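Local coordinates for DNA mismatch repair protein MutL (Aquifex aeolicus, PDB 6LZI) that binds ADP in the Bergerat fold of its ATPase domain and probably couples ATP hydrolysis to DNA mismatch repair, at residues E14-V19 with R140-N145; S195-V200 with R221-R226; Y233-N238 with V261-E266; E249-V254 with E293-L298. All coordinates share one frame; numbering follows the deposited sequence.

Contact 1: residues E14-V19 with R140-N145; sequences ESPVDV and RDLFFN
Leu142 pushes its CD2 methyl against the start of helix 16-29, where Ser15, Pro16 and Val19 receive it. The apolar packing centres on this one methyl: it lies 3.6 Å from Pro16 N, and Pro16 CD is 3.8 Å from Leu142 CD2 where the two side chains cross at a slant. Val19 CG2 meets Leu142 CD2 tip to tip at 4.1 Å. The leucine CG is anti to the backbone N (chi1 178°), which turns it toward the helix.

The aromatic part belongs to Phe143, whose CE2 comes within 3.4 Å of Glu14 O, while Ser15 N lies at the ring edge, near its plane. Leu142 CG sits over one face of that ring, toward its rim. Phe143 lies within a type II turn closed by Phe144 N to Asp141 O.

No hydrogen bond joins the two segments. Ser15 is the N-cap residue, and Asp18 OD2 accepts from Glu14 N at 2.8 Å, on the anti side of the carboxylate, and weakly from Ser15 N; this ties the approach to the helix to its first turn.

In the Bergerat ATPase fold the contact joins helix 16-29 to the loop between strand 134-140 and helix 147-151. Pro16 and Val19 also rest on Ile47 of strand 46-51, Pro16 touches Glu159 of helix 156-173, and Phe143 packs on Arg149 and Arg150 of helix 147-151.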
# COMPACT_ATOMS: atom_id res chain seq x y z
N GLU A 14 11.22 -6.22 -8.26
CA GLU A 14 12.16 -7.24 -7.78
C GLU A 14 11.46 -8.35 -7.02
O GLU A 14 12.05 -9.42 -6.85
CB GLU A 14 13.19 -6.58 -6.87
CG GLU A 14 13.83 -5.45 -7.63
CD GLU A 14 14.98 -4.82 -6.90
OE1 GLU A 14 14.78 -4.32 -5.78
OE2 GLU A 14 16.09 -4.88 -7.47
N SER A 15 10.27 -8.10 -6.51
CA SER A 15 9.62 -9.06 -5.63
C SER A 15 8.15 -8.74 -5.56
O SER A 15 7.71 -7.67 -6.01
CB SER A 15 10.26 -9.09 -4.21
OG SER A 15 9.95 -7.97 -3.40
N PRO A 16 7.35 -9.62 -4.99
CA PRO A 16 5.90 -9.35 -4.88
C PRO A 16 5.55 -8.04 -4.21
O PRO A 16 4.60 -7.41 -4.66
CB PRO A 16 5.36 -10.55 -4.06
CG PRO A 16 6.39 -11.70 -4.49
CD PRO A 16 7.75 -10.99 -4.56
N VAL A 17 6.26 -7.58 -3.17
CA VAL A 17 5.85 -6.32 -2.55
C VAL A 17 5.91 -5.18 -3.55
O VAL A 17 5.09 -4.24 -3.48
CB VAL A 17 6.73 -6.07 -1.30
CG1 VAL A 17 8.09 -5.60 -1.68
CG2 VAL A 17 6.02 -5.03 -0.33
N ASP A 18 6.82 -5.24 -4.50
CA ASP A 18 6.94 -4.12 -5.45
C ASP A 18 5.72 -4.07 -6.34
O ASP A 18 5.29 -2.99 -6.78
CB ASP A 18 8.18 -4.27 -6.32
CG ASP A 18 9.46 -4.22 -5.53
OD1 ASP A 18 9.56 -3.42 -4.56
OD2 ASP A 18 10.37 -5.03 -5.84
N VAL A 19 5.22 -5.26 -6.71
CA VAL A 19 3.99 -5.36 -7.46
C VAL A 19 2.82 -4.77 -6.68
O VAL A 19 2.01 -3.99 -7.22
CB VAL A 19 3.71 -6.80 -7.84
CG1 VAL A 19 2.34 -6.83 -8.57
CG2 VAL A 19 4.82 -7.34 -8.71
N ARG A 140 0.17 -13.47 -11.67
CA ARG A 140 0.46 -14.85 -11.31
C ARG A 140 1.85 -15.24 -11.73
O ARG A 140 2.31 -14.80 -12.78
CB ARG A 140 -0.54 -15.83 -11.97
CG ARG A 140 -1.93 -15.78 -11.29
CD ARG A 140 -2.86 -16.87 -11.86
NE ARG A 140 -4.03 -16.92 -10.97
CZ ARG A 140 -4.07 -17.59 -9.81
NH1 ARG A 140 -3.02 -18.29 -9.37
NH2 ARG A 140 -5.16 -17.53 -9.07
N ASP A 141 2.44 -16.16 -10.95
CA ASP A 141 3.69 -16.83 -11.28
C ASP A 141 4.79 -15.83 -11.60
O ASP A 141 5.44 -15.89 -12.65
CB ASP A 141 3.48 -17.76 -12.46
CG ASP A 141 2.62 -18.95 -12.08
OD1 ASP A 141 2.32 -19.11 -10.87
OD2 ASP A 141 2.28 -19.73 -12.99
N LEU A 142 5.00 -14.92 -10.64
CA LEU A 142 5.88 -13.79 -10.88
C LEU A 142 7.25 -14.36 -11.17
O LEU A 142 7.68 -15.33 -10.52
CB LEU A 142 5.88 -12.88 -9.65
CG LEU A 142 6.77 -11.62 -9.64
CD1 LEU A 142 6.23 -10.70 -10.76
CD2 LEU A 142 6.79 -10.93 -8.27
N PHE A 143 7.92 -13.78 -12.20
CA PHE A 143 9.26 -14.22 -12.71
C PHE A 143 9.28 -15.68 -13.19
O PHE A 143 10.32 -16.34 -13.16
CB PHE A 143 10.35 -13.99 -11.65
CG PHE A 143 10.39 -12.58 -11.12
CD1 PHE A 143 10.59 -11.51 -12.03
CD2 PHE A 143 10.30 -12.34 -9.76
CE1 PHE A 143 10.65 -10.20 -11.54
CE2 PHE A 143 10.36 -11.01 -9.27
CZ PHE A 143 10.52 -9.96 -10.22
N PHE A 144 8.13 -16.23 -13.65
CA PHE A 144 8.18 -17.60 -14.21
C PHE A 144 9.12 -17.71 -15.40
O PHE A 144 9.72 -18.79 -15.66
CB PHE A 144 6.77 -18.01 -14.62
CG PHE A 144 6.35 -17.45 -15.92
CD1 PHE A 144 5.79 -16.20 -15.96
CD2 PHE A 144 6.43 -18.19 -17.10
CE1 PHE A 144 5.36 -15.65 -17.16
CE2 PHE A 144 5.99 -17.67 -18.30
CZ PHE A 144 5.44 -16.38 -18.34
N ASN A 145 9.25 -16.61 -16.17
CA ASN A 145 10.14 -16.43 -17.30
C ASN A 145 11.59 -16.13 -16.89
O ASN A 145 12.46 -16.15 -17.79
CB ASN A 145 9.60 -15.29 -18.22
CG ASN A 145 9.47 -13.89 -17.50
OD1 ASN A 145 9.12 -13.84 -16.32
ND2 ASN A 145 9.65 -12.74 -18.27

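Contact 2: residues S195-V200 with R221-R226; sequences SLKERV and RAFVSR
Phe223 projects from its strand into the side of helix 196-204, where Leu196, Lys197 and Val200 gather round the ring. This is helix-on-sheet packing in the second domain of the MutL fragment, consistent with an S5-type alpha/beta fold; the short axes lie 10.0 Å apart at 37°.

Lys197 approaches with its aliphatic stem, CB and CG both 3.6 Å from Phe223 CE2. Leu196 approaches the ring obliquely, its CD2 being 3.9 Å from Phe223 CE1. Val200 places CG2 over one ring face and CG1 4.0 Å from Phe223 CB. The CG of Phe223 is anti to its carbonyl carbon (chi1 -57°), which directs it toward the helix.

Beyond the ring, Leu196 and Arg221 slide past each other in opposite directions, bringing Leu196 CD2 to 3.6 Å from Arg221 NH1. The arginine is extended from CG to NE, and its guanidinium, flanking Leu196, is held through NE by a salt bridge with Glu210 on the adjoining strand 209-213. The ammonium of Lys197 leads away from the ring to a salt bridge with Glu201, with Thr208 O as a further acceptor.

Further out, Ser195 and Glu198 form a capping box at the helix start. Glu198 N donates to Ser195 OG, and Ser195 N returns a bond of 2.8 Å to Glu198 OE1, nearly straight at 171° and reaching the oxygen from above the carboxylate plane.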
# COMPACT_ATOMS: atom_id res chain seq x y z
N SER A 195 -11.08 8.18 11.33
CA SER A 195 -10.24 9.33 11.51
C SER A 195 -8.80 8.84 11.51
O SER A 195 -8.54 7.63 11.59
CB SER A 195 -10.54 10.02 12.83
OG SER A 195 -10.03 9.22 13.88
N LEU A 196 -7.89 9.76 11.37
CA LEU A 196 -6.48 9.35 11.35
C LEU A 196 -6.09 8.69 12.67
O LEU A 196 -5.43 7.63 12.67
CB LEU A 196 -5.55 10.53 11.05
CG LEU A 196 -4.03 10.28 11.01
CD1 LEU A 196 -3.66 9.22 10.02
CD2 LEU A 196 -3.23 11.57 10.74
N LYS A 197 -6.46 9.31 13.80
CA LYS A 197 -6.10 8.74 15.09
C LYS A 197 -6.71 7.35 15.29
O LYS A 197 -6.03 6.44 15.77
CB LYS A 197 -6.51 9.69 16.23
CG LYS A 197 -5.93 9.22 17.57
CD LYS A 197 -6.28 10.20 18.65
CE LYS A 197 -5.34 10.05 19.78
NZ LYS A 197 -6.11 9.13 20.59
N GLU A 198 -7.97 7.17 14.88
CA GLU A 198 -8.59 5.84 14.92
C GLU A 198 -7.83 4.86 14.04
O GLU A 198 -7.66 3.68 14.42
CB GLU A 198 -10.04 5.89 14.47
CG GLU A 198 -10.92 6.52 15.49
CD GLU A 198 -12.13 7.21 14.89
OE1 GLU A 198 -12.36 7.14 13.65
OE2 GLU A 198 -12.88 7.82 15.69
N ARG A 199 -7.34 5.33 12.88
CA ARG A 199 -6.64 4.46 11.93
C ARG A 199 -5.27 4.06 12.48
O ARG A 199 -4.89 2.88 12.41
CB ARG A 199 -6.53 5.19 10.59
CG ARG A 199 -5.59 4.54 9.55
CD ARG A 199 -5.98 3.07 9.28
NE ARG A 199 -7.32 2.99 8.70
CZ ARG A 199 -7.61 3.11 7.42
NH1 ARG A 199 -6.72 3.35 6.44
NH2 ARG A 199 -8.87 2.91 7.07
N VAL A 200 -4.55 5.00 13.09
CA VAL A 200 -3.31 4.63 13.76
C VAL A 200 -3.55 3.56 14.80
O VAL A 200 -2.77 2.62 14.91
CB VAL A 200 -2.67 5.88 14.38
CG1 VAL A 200 -1.44 5.49 15.15
CG2 VAL A 200 -2.22 6.72 13.20
N ARG A 221 2.60 16.29 13.53
CA ARG A 221 1.53 15.62 14.25
C ARG A 221 2.04 14.21 14.52
O ARG A 221 2.32 13.46 13.56
CB ARG A 221 0.24 15.61 13.41
CG ARG A 221 -1.02 15.11 14.09
CD ARG A 221 -2.17 15.04 13.08
NE ARG A 221 -3.42 14.80 13.75
CZ ARG A 221 -4.59 14.63 13.15
NH1 ARG A 221 -4.69 14.68 11.82
NH2 ARG A 221 -5.66 14.41 13.90
N ALA A 222 2.16 13.84 15.80
CA ALA A 222 2.53 12.47 16.13
C ALA A 222 1.47 11.78 16.97
O ALA A 222 0.64 12.42 17.64
CB ALA A 222 3.87 12.40 16.86
N PHE A 223 1.55 10.45 16.97
CA PHE A 223 0.76 9.60 17.85
C PHE A 223 1.74 8.71 18.57
O PHE A 223 2.50 8.01 17.89
CB PHE A 223 -0.26 8.76 17.06
CG PHE A 223 -1.18 9.61 16.23
CD1 PHE A 223 -0.77 10.07 14.96
CD2 PHE A 223 -2.38 10.07 16.75
CE1 PHE A 223 -1.60 10.94 14.20
CE2 PHE A 223 -3.18 10.92 16.04
CZ PHE A 223 -2.79 11.37 14.75
N VAL A 224 1.74 8.76 19.91
CA VAL A 224 2.75 8.07 20.70
C VAL A 224 2.07 7.10 21.65
O VAL A 224 1.01 7.40 22.22
CB VAL A 224 3.64 9.07 21.48
CG1 VAL A 224 4.34 9.98 20.51
CG2 VAL A 224 2.82 9.87 22.43
N SER A 225 2.67 5.92 21.84
CA SER A 225 2.20 5.00 22.87
C SER A 225 3.41 4.40 23.54
O SER A 225 4.26 3.83 22.84
CB SER A 225 1.33 3.89 22.28
OG SER A 225 0.88 3.00 23.29
N ARG A 226 3.48 4.50 24.86
CA ARG A 226 4.79 4.41 25.50
C ARG A 226 5.23 3.02 25.91
O ARG A 226 6.44 2.79 26.04
CB ARG A 226 4.86 5.31 26.72
CG ARG A 226 5.14 6.70 26.30
CD ARG A 226 5.67 7.54 27.41
NE ARG A 226 6.31 8.69 26.80
CZ ARG A 226 7.62 8.77 26.57
NH1 ARG A 226 8.44 7.76 26.88
NH2 ARG A 226 8.10 9.87 26.01

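Contact 3: residues Y233-N238 with V261-E266; sequences YYVFIN and VVLYAE
Phe236 and Tyr264 stand side by side on one face of the sheet, pointing the same way. Both have CG anti to the carbonyl carbon (chi1 -59° and -62°), which starts the two rings off in the same direction. Phe236 CD2 lies over the face of the Tyr264 ring and 3.6 Å from its CE2. The planes differ by only 18°, but the rings, centroids 5.1 Å apart, are slid until they barely overlap. The edge of Phe236 meets Val262: its CE2 lies 3.9 Å from Val262 CG1, which is in the ring plane. The phenylalanine fills the shallow hollow between Val262 and Tyr264, two residues apart on the facing strand. Helix 156-173 closes over this aromatic surface, its Leu172 touching Phe236 and accepting the Tyr264 hydroxyl bond through its backbone O.

Tyr233, Val235 and Ile237 face the other way beside Val261, Leu263 and Ala265. Tyr233 crosses Val261 at a slant, its CD2 3.9 Å from the valine CG2. At the far end the small Ala265 CB is 4.0 Å from Ile237 CG1, a low spot beside a larger branch.

The backbones hold these two surfaces in register. Tyr234 and Phe236 each give N-H and C=O to residues flanking their opposite number, and Asn238 N ends the series on Ala265 O at 2.7 Å. This is the ladder of a parallel strand pair; with strand 240-242 and helix 245-254 in the connection, it forms a left-handed beta-alpha-beta crossover, as in S5-type domains.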
# COMPACT_ATOMS: atom_id res chain seq x y z
N TYR A 233 9.09 3.28 15.00
CA TYR A 233 9.24 4.71 14.70
C TYR A 233 8.98 4.96 13.22
O TYR A 233 9.89 4.80 12.39
CB TYR A 233 10.62 5.20 15.10
CG TYR A 233 10.97 4.70 16.46
CD1 TYR A 233 11.59 3.46 16.63
CD2 TYR A 233 10.65 5.43 17.58
CE1 TYR A 233 11.88 2.98 17.89
CE2 TYR A 233 10.96 4.97 18.86
CZ TYR A 233 11.57 3.75 19.01
OH TYR A 233 11.87 3.28 20.27
N TYR A 234 7.74 5.35 12.91
CA TYR A 234 7.26 5.62 11.57
C TYR A 234 7.28 7.12 11.29
O TYR A 234 6.96 7.94 12.17
CB TYR A 234 5.84 5.08 11.39
CG TYR A 234 5.75 3.58 11.48
CD1 TYR A 234 5.79 2.94 12.69
CD2 TYR A 234 5.68 2.80 10.32
CE1 TYR A 234 5.74 1.56 12.76
CE2 TYR A 234 5.60 1.42 10.38
CZ TYR A 234 5.66 0.81 11.61
OH TYR A 234 5.58 -0.55 11.67
N VAL A 235 7.67 7.47 10.08
CA VAL A 235 7.81 8.86 9.69
C VAL A 235 7.22 9.05 8.30
O VAL A 235 7.62 8.38 7.34
CB VAL A 235 9.28 9.32 9.66
CG1 VAL A 235 9.32 10.77 9.25
CG2 VAL A 235 9.94 9.10 11.01
N PHE A 236 6.31 10.00 8.18
CA PHE A 236 5.70 10.33 6.90
C PHE A 236 5.98 11.81 6.69
O PHE A 236 5.56 12.63 7.51
CB PHE A 236 4.19 10.05 6.90
CG PHE A 236 3.86 8.61 7.18
CD1 PHE A 236 3.87 7.67 6.15
CD2 PHE A 236 3.58 8.19 8.47
CE1 PHE A 236 3.61 6.33 6.39
CE2 PHE A 236 3.30 6.81 8.73
CZ PHE A 236 3.30 5.90 7.69
N ILE A 237 6.73 12.13 5.64
CA ILE A 237 6.99 13.53 5.30
C ILE A 237 6.17 13.86 4.06
O ILE A 237 6.37 13.27 2.99
CB ILE A 237 8.49 13.80 5.11
CG1 ILE A 237 9.23 13.46 6.41
CG2 ILE A 237 8.69 15.26 4.80
CD1 ILE A 237 10.58 14.13 6.60
N ASN A 238 5.24 14.80 4.22
CA ASN A 238 4.30 15.22 3.20
C ASN A 238 3.66 14.00 2.57
O ASN A 238 3.76 13.74 1.36
CB ASN A 238 4.97 16.11 2.14
CG ASN A 238 5.74 17.26 2.75
OD1 ASN A 238 5.89 17.33 3.97
ND2 ASN A 238 6.25 18.15 1.91
N VAL A 261 5.93 5.47 17.89
CA VAL A 261 5.90 6.87 17.47
C VAL A 261 5.51 6.91 16.00
O VAL A 261 6.23 6.35 15.17
CB VAL A 261 7.24 7.58 17.66
CG1 VAL A 261 7.12 9.02 17.17
CG2 VAL A 261 7.71 7.54 19.13
N VAL A 262 4.38 7.55 15.68
CA VAL A 262 3.99 7.71 14.29
C VAL A 262 3.99 9.19 14.04
O VAL A 262 3.16 9.92 14.58
CB VAL A 262 2.61 7.12 13.97
CG1 VAL A 262 2.34 7.26 12.48
CG2 VAL A 262 2.52 5.67 14.47
N LEU A 263 4.91 9.64 13.19
CA LEU A 263 5.12 11.06 12.97
C LEU A 263 4.70 11.43 11.56
O LEU A 263 5.23 10.91 10.58
CB LEU A 263 6.59 11.43 13.19
CG LEU A 263 7.01 12.85 12.82
CD1 LEU A 263 6.42 13.88 13.77
CD2 LEU A 263 8.53 12.95 12.80
N TYR A 264 3.76 12.36 11.47
CA TYR A 264 3.33 12.97 10.21
C TYR A 264 3.93 14.36 10.13
O TYR A 264 3.53 15.25 10.89
CB TYR A 264 1.81 13.04 10.13
CG TYR A 264 1.18 11.67 10.15
CD1 TYR A 264 0.92 11.01 11.38
CD2 TYR A 264 0.88 11.04 8.96
CE1 TYR A 264 0.33 9.72 11.34
CE2 TYR A 264 0.31 9.74 8.94
CZ TYR A 264 0.03 9.13 10.16
OH TYR A 264 -0.50 7.86 10.17
N ALA A 265 4.90 14.53 9.24
CA ALA A 265 5.55 15.81 9.04
C ALA A 265 5.08 16.41 7.72
O ALA A 265 4.96 15.70 6.71
CB ALA A 265 7.07 15.64 9.02
N GLU A 266 4.80 17.70 7.75
CA GLU A 266 4.44 18.49 6.58
C GLU A 266 5.45 19.61 6.44
O GLU A 266 5.59 20.44 7.35
CB GLU A 266 3.03 19.05 6.72
CG GLU A 266 2.29 19.29 5.41
CD GLU A 266 1.39 20.50 5.49
OE1 GLU A 266 1.91 21.60 5.79
OE2 GLU A 266 0.16 20.36 5.31

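Contact 4: residues E249-V254 with E293-L298; sequences EFLRKV and ELVREL
Phe250 reaches from one helix to the other and meets Val295 and Arg296 with different parts of its ring. In the apolar contacts, Phe250 CE1 is 3.7 Å from Val295 CG1, which lies at the ring edge, near its plane. The same methyl touches Leu251 CD2 at 3.8 Å, the leucine and valine crossing at about a right angle. Val295 thus presents CG1 to two neighbours in sequence, with Val254 CG2 more distant. The CG of Phe250 is anti to the backbone N, which directs it toward helix 292-298.

These two helices pack on the same side of the mixed sheet in the second domain of the MutL fragment. Their short axes approach to 10.1 Å at an angle of 33°, with Leu251 also resting on Tyr233 and Val235 of strand 232-237 and Val295 on Leu220 of strand 219-225.

The contacts of the charged side chain lie toward the exposed side. Arg296 NH1 comes within 3.2 Å of Phe250 CE2, at an oblique position, with ring and guanidinium planes 82° apart. Val254 CG1 lies over one face of that guanidinium, offset toward its rim, and is also 3.8 Å from Arg296 CB. The arginine chain bends at chi3 (-59°), turning NE back from a fully extended course. Val254 CG1 also sits over one face of the Phe250 ring, 3.6 Å above its plane.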
# COMPACT_ATOMS: atom_id res chain seq x y z
N GLU A 249 16.45 7.09 14.76
CA GLU A 249 17.31 7.09 15.94
C GLU A 249 16.99 8.28 16.84
O GLU A 249 17.04 8.16 18.07
CB GLU A 249 18.79 7.14 15.54
CG GLU A 249 19.31 5.93 14.75
CD GLU A 249 20.77 6.12 14.32
OE1 GLU A 249 21.59 5.20 14.53
OE2 GLU A 249 21.10 7.20 13.78
N PHE A 250 16.70 9.44 16.25
CA PHE A 250 16.40 10.62 17.04
C PHE A 250 15.03 10.51 17.69
O PHE A 250 14.83 11.02 18.80
CB PHE A 250 16.48 11.87 16.15
CG PHE A 250 16.22 13.16 16.88
CD1 PHE A 250 14.92 13.63 17.05
CD2 PHE A 250 17.27 13.92 17.36
CE1 PHE A 250 14.68 14.82 17.71
CE2 PHE A 250 17.04 15.11 18.02
CZ PHE A 250 15.75 15.57 18.19
N LEU A 251 14.06 9.89 17.01
CA LEU A 251 12.78 9.59 17.65
C LEU A 251 12.96 8.57 18.77
O LEU A 251 12.35 8.68 19.83
CB LEU A 251 11.76 9.06 16.63
CG LEU A 251 11.22 9.96 15.52
CD1 LEU A 251 10.42 9.08 14.56
CD2 LEU A 251 10.34 11.09 16.08
N ARG A 252 13.82 7.58 18.56
CA ARG A 252 14.20 6.69 19.65
C ARG A 252 14.83 7.47 20.80
O ARG A 252 14.50 7.23 21.97
CB ARG A 252 15.16 5.63 19.12
CG ARG A 252 15.47 4.49 20.09
CD ARG A 252 16.27 3.38 19.38
NE ARG A 252 15.49 2.69 18.35
CZ ARG A 252 15.66 2.83 17.03
NH1 ARG A 252 16.59 3.65 16.57
NH2 ARG A 252 14.90 2.15 16.18
N LYS A 253 15.68 8.45 20.49
CA LYS A 253 16.36 9.17 21.55
C LYS A 253 15.42 10.10 22.34
O LYS A 253 15.53 10.18 23.57
CB LYS A 253 17.54 9.95 20.99
CG LYS A 253 18.67 10.00 22.00
CD LYS A 253 18.87 8.58 22.56
CE LYS A 253 19.91 8.50 23.67
NZ LYS A 253 20.03 7.08 24.13
N VAL A 254 14.51 10.82 21.68
CA VAL A 254 13.66 11.74 22.45
C VAL A 254 12.35 11.10 22.93
O VAL A 254 11.72 11.62 23.86
CB VAL A 254 13.35 13.04 21.67
CG1 VAL A 254 14.64 13.77 21.30
CG2 VAL A 254 12.46 12.78 20.42
N GLU A 293 14.93 19.93 16.04
CA GLU A 293 14.57 20.73 17.20
C GLU A 293 13.07 20.65 17.47
O GLU A 293 12.64 20.35 18.59
CB GLU A 293 15.01 22.19 16.98
CG GLU A 293 14.19 23.23 17.73
CD GLU A 293 14.79 24.62 17.64
OE1 GLU A 293 15.84 24.78 16.98
OE2 GLU A 293 14.21 25.56 18.24
N LEU A 294 12.24 20.91 16.45
CA LEU A 294 10.80 20.92 16.68
C LEU A 294 10.29 19.53 17.06
O LEU A 294 9.31 19.41 17.81
CB LEU A 294 10.06 21.47 15.46
CG LEU A 294 8.58 21.83 15.66
CD1 LEU A 294 8.38 22.83 16.79
CD2 LEU A 294 7.92 22.34 14.37
N VAL A 295 10.97 18.49 16.61
CA VAL A 295 10.60 17.14 17.02
C VAL A 295 10.86 16.95 18.51
O VAL A 295 10.01 16.41 19.23
CB VAL A 295 11.35 16.10 16.18
CG1 VAL A 295 11.11 14.72 16.72
CG2 VAL A 295 10.90 16.17 14.73
N ARG A 296 12.04 17.36 18.99
CA ARG A 296 12.29 17.24 20.43
C ARG A 296 11.41 18.19 21.23
O ARG A 296 11.03 17.88 22.36
CB ARG A 296 13.79 17.41 20.73
CG ARG A 296 14.26 18.77 21.24
CD ARG A 296 15.82 18.78 21.43
NE ARG A 296 16.28 17.76 22.39
CZ ARG A 296 17.04 16.70 22.08
NH1 ARG A 296 17.45 16.50 20.83
NH2 ARG A 296 17.39 15.84 23.03
N GLU A 297 11.03 19.34 20.66
CA GLU A 297 10.01 20.18 21.28
C GLU A 297 8.67 19.45 21.36
O GLU A 297 8.00 19.46 22.40
CB GLU A 297 9.90 21.49 20.48
CG GLU A 297 8.61 22.31 20.68
CD GLU A 297 8.76 23.74 20.19
OE1 GLU A 297 7.90 24.58 20.51
OE2 GLU A 297 9.76 24.03 19.50
N LEU A 298 8.30 18.79 20.26
CA LEU A 298 7.12 17.94 20.21
C LEU A 298 7.14 16.86 21.30
O LEU A 298 6.11 16.55 21.91
CB LEU A 298 7.04 17.34 18.82
CG LEU A 298 5.95 16.44 18.28
CD1 LEU A 298 6.04 15.06 18.90
CD2 LEU A 298 4.60 17.06 18.47

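Contacts 2, 3 and 4 form one connected body around the five-stranded sheet. Contact 2 joins contact 3 through neighbouring strands: Arg221 O is 2.8 Å from Tyr264 N and Phe223 N 2.9 Å from Val262 O, both probable hydrogen bonds. Contact 4 packs against contact 3, with Val235 CG2 3.6 Å from Leu251 CD1, and touches contact 2 through Ala222 and Leu298. In sequence the segments of contacts 3 and 4 alternate. Contact 1 stands apart in the ATPase fold, its nearest atoms about 13 Å from those of contact 3. From there the Val19 side chain lies about 10 Å from ADP and about 11 Å from magnesium.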